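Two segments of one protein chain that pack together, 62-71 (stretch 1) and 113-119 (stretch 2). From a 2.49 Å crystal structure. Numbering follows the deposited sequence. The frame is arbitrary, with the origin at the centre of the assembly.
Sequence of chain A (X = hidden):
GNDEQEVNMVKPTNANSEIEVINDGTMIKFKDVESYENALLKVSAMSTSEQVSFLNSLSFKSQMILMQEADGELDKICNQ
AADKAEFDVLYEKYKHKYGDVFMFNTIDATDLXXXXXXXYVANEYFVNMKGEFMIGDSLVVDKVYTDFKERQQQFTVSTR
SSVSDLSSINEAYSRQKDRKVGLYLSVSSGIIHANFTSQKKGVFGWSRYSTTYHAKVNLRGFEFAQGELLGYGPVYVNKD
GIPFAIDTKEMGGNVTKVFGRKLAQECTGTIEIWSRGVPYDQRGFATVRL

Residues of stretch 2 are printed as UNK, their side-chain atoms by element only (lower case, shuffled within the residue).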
# COMPACT_ATOMS: atom_id res chain seq x y z
N SER A 62 -14.69 32.02 -8.79
CA SER A 62 -13.85 31.61 -7.68
C SER A 62 -12.98 30.45 -8.12
O SER A 62 -13.16 29.94 -9.24
CB SER A 62 -14.67 31.25 -6.45
OG SER A 62 -15.77 30.41 -6.75
N GLN A 63 -12.02 30.05 -7.26
CA GLN A 63 -11.12 28.93 -7.50
C GLN A 63 -11.90 27.66 -7.74
O GLN A 63 -11.44 26.82 -8.52
CB GLN A 63 -10.16 28.76 -6.35
CG GLN A 63 -8.92 29.58 -6.59
CD GLN A 63 -7.86 29.30 -5.59
OE1 GLN A 63 -7.72 28.17 -5.09
NE2 GLN A 63 -7.04 30.30 -5.37
N MSE A 64 -13.10 27.54 -7.13
CA MSE A 64 -13.99 26.41 -7.34
C MSE A 64 -14.44 26.33 -8.83
O MSE A 64 -14.38 25.25 -9.40
CB MSE A 64 -15.19 26.48 -6.41
CG MSE A 64 -15.98 25.19 -6.39
SE MSE A 64 -17.79 25.27 -7.14
CE MSE A 64 -17.55 25.81 -8.76
N ILE A 65 -14.87 27.47 -9.44
CA ILE A 65 -15.32 27.53 -10.84
C ILE A 65 -14.16 27.15 -11.76
O ILE A 65 -14.35 26.40 -12.72
CB ILE A 65 -15.96 28.91 -11.23
CG1 ILE A 65 -17.13 29.33 -10.28
CG2 ILE A 65 -16.35 29.00 -12.73
CD1 ILE A 65 -18.50 28.54 -10.37
N LEU A 66 -12.94 27.62 -11.43
CA LEU A 66 -11.72 27.27 -12.17
C LEU A 66 -11.44 25.76 -12.08
O LEU A 66 -11.03 25.20 -13.08
CB LEU A 66 -10.52 28.09 -11.65
CG LEU A 66 -9.29 28.10 -12.55
CD1 LEU A 66 -9.57 28.85 -13.85
CD2 LEU A 66 -8.11 28.69 -11.82
N MSE A 67 -11.66 25.12 -10.92
CA MSE A 67 -11.47 23.68 -10.69
C MSE A 67 -12.47 22.89 -11.53
O MSE A 67 -12.08 21.89 -12.15
CB MSE A 67 -11.61 23.33 -9.20
CG MSE A 67 -11.22 21.88 -8.85
SE MSE A 67 -9.38 21.42 -9.30
CE MSE A 67 -8.51 21.87 -7.59
N GLN A 68 -13.73 23.35 -11.61
CA GLN A 68 -14.73 22.74 -12.49
C GLN A 68 -14.21 22.74 -13.94
O GLN A 68 -14.20 21.70 -14.60
CB GLN A 68 -16.07 23.51 -12.43
CG GLN A 68 -16.83 23.41 -11.13
CD GLN A 68 -17.76 22.23 -11.08
OE1 GLN A 68 -17.55 21.29 -10.30
NE2 GLN A 68 -18.85 22.27 -11.87
N GLU A 69 -13.74 23.92 -14.40
CA GLU A 69 -13.20 24.13 -15.74
C GLU A 69 -11.96 23.27 -16.00
O GLU A 69 -11.87 22.64 -17.06
CB GLU A 69 -12.83 25.61 -15.92
CG GLU A 69 -14.02 26.54 -16.03
CD GLU A 69 -13.66 28.00 -16.28
OE1 GLU A 69 -12.45 28.30 -16.46
OE2 GLU A 69 -14.59 28.83 -16.32
N ALA A 70 -11.02 23.24 -15.03
CA ALA A 70 -9.75 22.53 -15.11
C ALA A 70 -10.00 21.04 -15.30
O ALA A 70 -9.42 20.45 -16.21
CB ALA A 70 -8.92 22.78 -13.86
N ASP A 71 -10.92 20.47 -14.47
CA ASP A 71 -11.35 19.06 -14.46
C ASP A 71 -12.08 18.70 -15.78
O ASP A 71 -11.75 17.67 -16.40
CB ASP A 71 -12.21 18.76 -13.22
CG ASP A 71 -11.43 18.51 -11.93
OD1 ASP A 71 -10.21 18.19 -12.01
OD2 ASP A 71 -12.04 18.54 -10.84
N UNK A 113 -4.39 15.06 -12.33
CA UNK A 113 -5.29 16.09 -11.80
C UNK A 113 -4.64 17.28 -11.11
O UNK A 113 -3.74 17.10 -10.29
o UNK A 113 -7.26 14.76 -11.56
c UNK A 113 -6.28 15.47 -10.82
N UNK A 114 -5.14 18.51 -11.37
CA UNK A 114 -4.63 19.68 -10.61
C UNK A 114 -5.22 19.66 -9.21
O UNK A 114 -6.29 19.09 -9.01
c UNK A 114 -6.24 18.90 -12.28
c UNK A 114 -6.36 20.42 -12.09
c UNK A 114 -5.13 20.89 -11.42
N UNK A 115 -4.53 20.27 -8.26
CA UNK A 115 -4.97 20.35 -6.85
C UNK A 115 -5.03 21.77 -6.34
O UNK A 115 -4.24 22.62 -6.77
c UNK A 115 -5.10 15.96 -5.42
c UNK A 115 -3.48 15.99 -7.20
c UNK A 115 -4.12 18.07 -6.11
c UNK A 115 -3.99 19.57 -5.96
c UNK A 115 -3.36 17.37 -7.06
o UNK A 115 -4.48 13.93 -6.49
c UNK A 115 -4.34 15.29 -6.37
c UNK A 115 -4.99 17.34 -5.31
N UNK A 116 -5.93 22.00 -5.36
CA UNK A 116 -6.01 23.29 -4.66
C UNK A 116 -4.76 23.40 -3.80
O UNK A 116 -4.26 22.39 -3.32
o UNK A 116 -7.73 24.67 -3.48
c UNK A 116 -7.28 23.36 -3.80
N UNK A 117 -4.23 24.62 -3.63
CA UNK A 117 -3.07 24.88 -2.77
C UNK A 117 -3.56 25.13 -1.34
O UNK A 117 -2.76 25.08 -0.43
c UNK A 117 -1.47 25.72 -4.56
n UNK A 117 1.86 25.71 -5.25
n UNK A 117 0.03 26.59 -6.34
c UNK A 117 1.24 26.03 -6.38
n UNK A 117 1.82 25.77 -7.54
c UNK A 117 -2.25 26.07 -3.30
c UNK A 117 -0.70 26.91 -5.11
N UNK A 118 -4.87 25.30 -1.15
CA UNK A 118 -5.56 25.59 0.11
C UNK A 118 -5.48 24.49 1.14
O UNK A 118 -5.77 23.33 0.86
c UNK A 118 -8.93 27.27 -0.99
c UNK A 118 -7.44 27.13 -0.91
c UNK A 118 -6.85 28.38 -0.27
c UNK A 118 -7.06 25.88 -0.14
N UNK A 119 -5.19 24.88 2.37
CA UNK A 119 -5.20 23.99 3.53
C UNK A 119 -6.68 23.84 3.94
O UNK A 119 -7.18 22.73 4.12
c UNK A 119 -4.34 23.63 5.90
c UNK A 119 -4.31 24.54 4.68
c UNK A 119 -2.89 24.79 4.22
O HOH W 1 -5.07 26.75 -5.07
O HOH W 2 -9.33 15.82 -12.92

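Position 113 carries two side-chain atoms, one carbon and then one oxygen. There is no branch. An aliphatic carbon ending in a single oxygen is a hydroxymethyl group, so this is Ser113. It makes no close direct contact with stretch 1, but a water lies 2.7 Å from Ser113 OG and 2.7 Å from Asp71 OD1. The water donates to the carboxylate; the geometry does not settle the direction of its bond to the serine.

Position 114 has three side-chain carbons that close a ring onto its own backbone nitrogen. Only proline is built this way, so this is Pro114. Its CA-to-CB bond points toward the helix of stretch 1. Pro114 CG lies 3.9 Å from Ala70 CB and 4.2 Å from Met67 SE, both apolar contacts. Pro114 CD is 4.0 Å from Asp71 OD1. The ring nitrogen has no hydrogen to donate, and the ring meets the helix by packing.

Position 115 has one carbon, then a ring of six carbons, then one oxygen on the ring. This is a phenol, hence Tyr115. The CA-to-CB bond points away from stretch 1, and the side chain comes no closer than 5.3 Å. The contact is made by the backbone: Tyr115 C is 3.7 Å from Met67 CE. Tyr115 OH is hydrogen-bonded to a residue close to one of the stretches in sequence.

Position 116 again shows one carbon and one oxygen, unbranched. It is Ser116. Its backbone N lies 3.4 Å from Met67 CE, and its CB is 4.3 Å from the same methyl. Ser116 OG is 3.9 Å from Gln63 OE1, too far for a direct hydrogen bond.

Position 117 has a run of three carbons, a nitrogen, and then a carbon bearing two more nitrogens. That is a guanidinium group, so this is Arg117. The side chain stays at least 6.1 Å from stretch 1, and its NE and NH2 are hydrogen-bonded elsewhere in the structure. The backbone is nevertheless linked to the helix: Arg117 N donates to a water at 2.7 Å, and that water donates to Gln63 OE1 at 3.0 Å.

Position 118 has four carbons, forked at the second. This is Leu118. It points toward stretch 1, and Leu118 CG is 4.3 Å from Gln63 OE1.

Position 119 has three carbons, with the fork at the first. This is Val119. It is out of reach of stretch 1.

The contact is small, burying 262 Å² over both sides, and no direct hydrogen bond crosses it. Gln63, Met67, Ala70 and Asp71 supply the helix side. Met67 is a selenomethionine; its CB points sideways, but its end comes nearer and reaches the backbone from Pro114 to Ser116. Packing of Met67 and Ala70 on Pro114 gives the apolar part. Two waters bridge polar groups, one from Gln63 and one from Asp71.

Stretch 2 113-119: SPYSRLV
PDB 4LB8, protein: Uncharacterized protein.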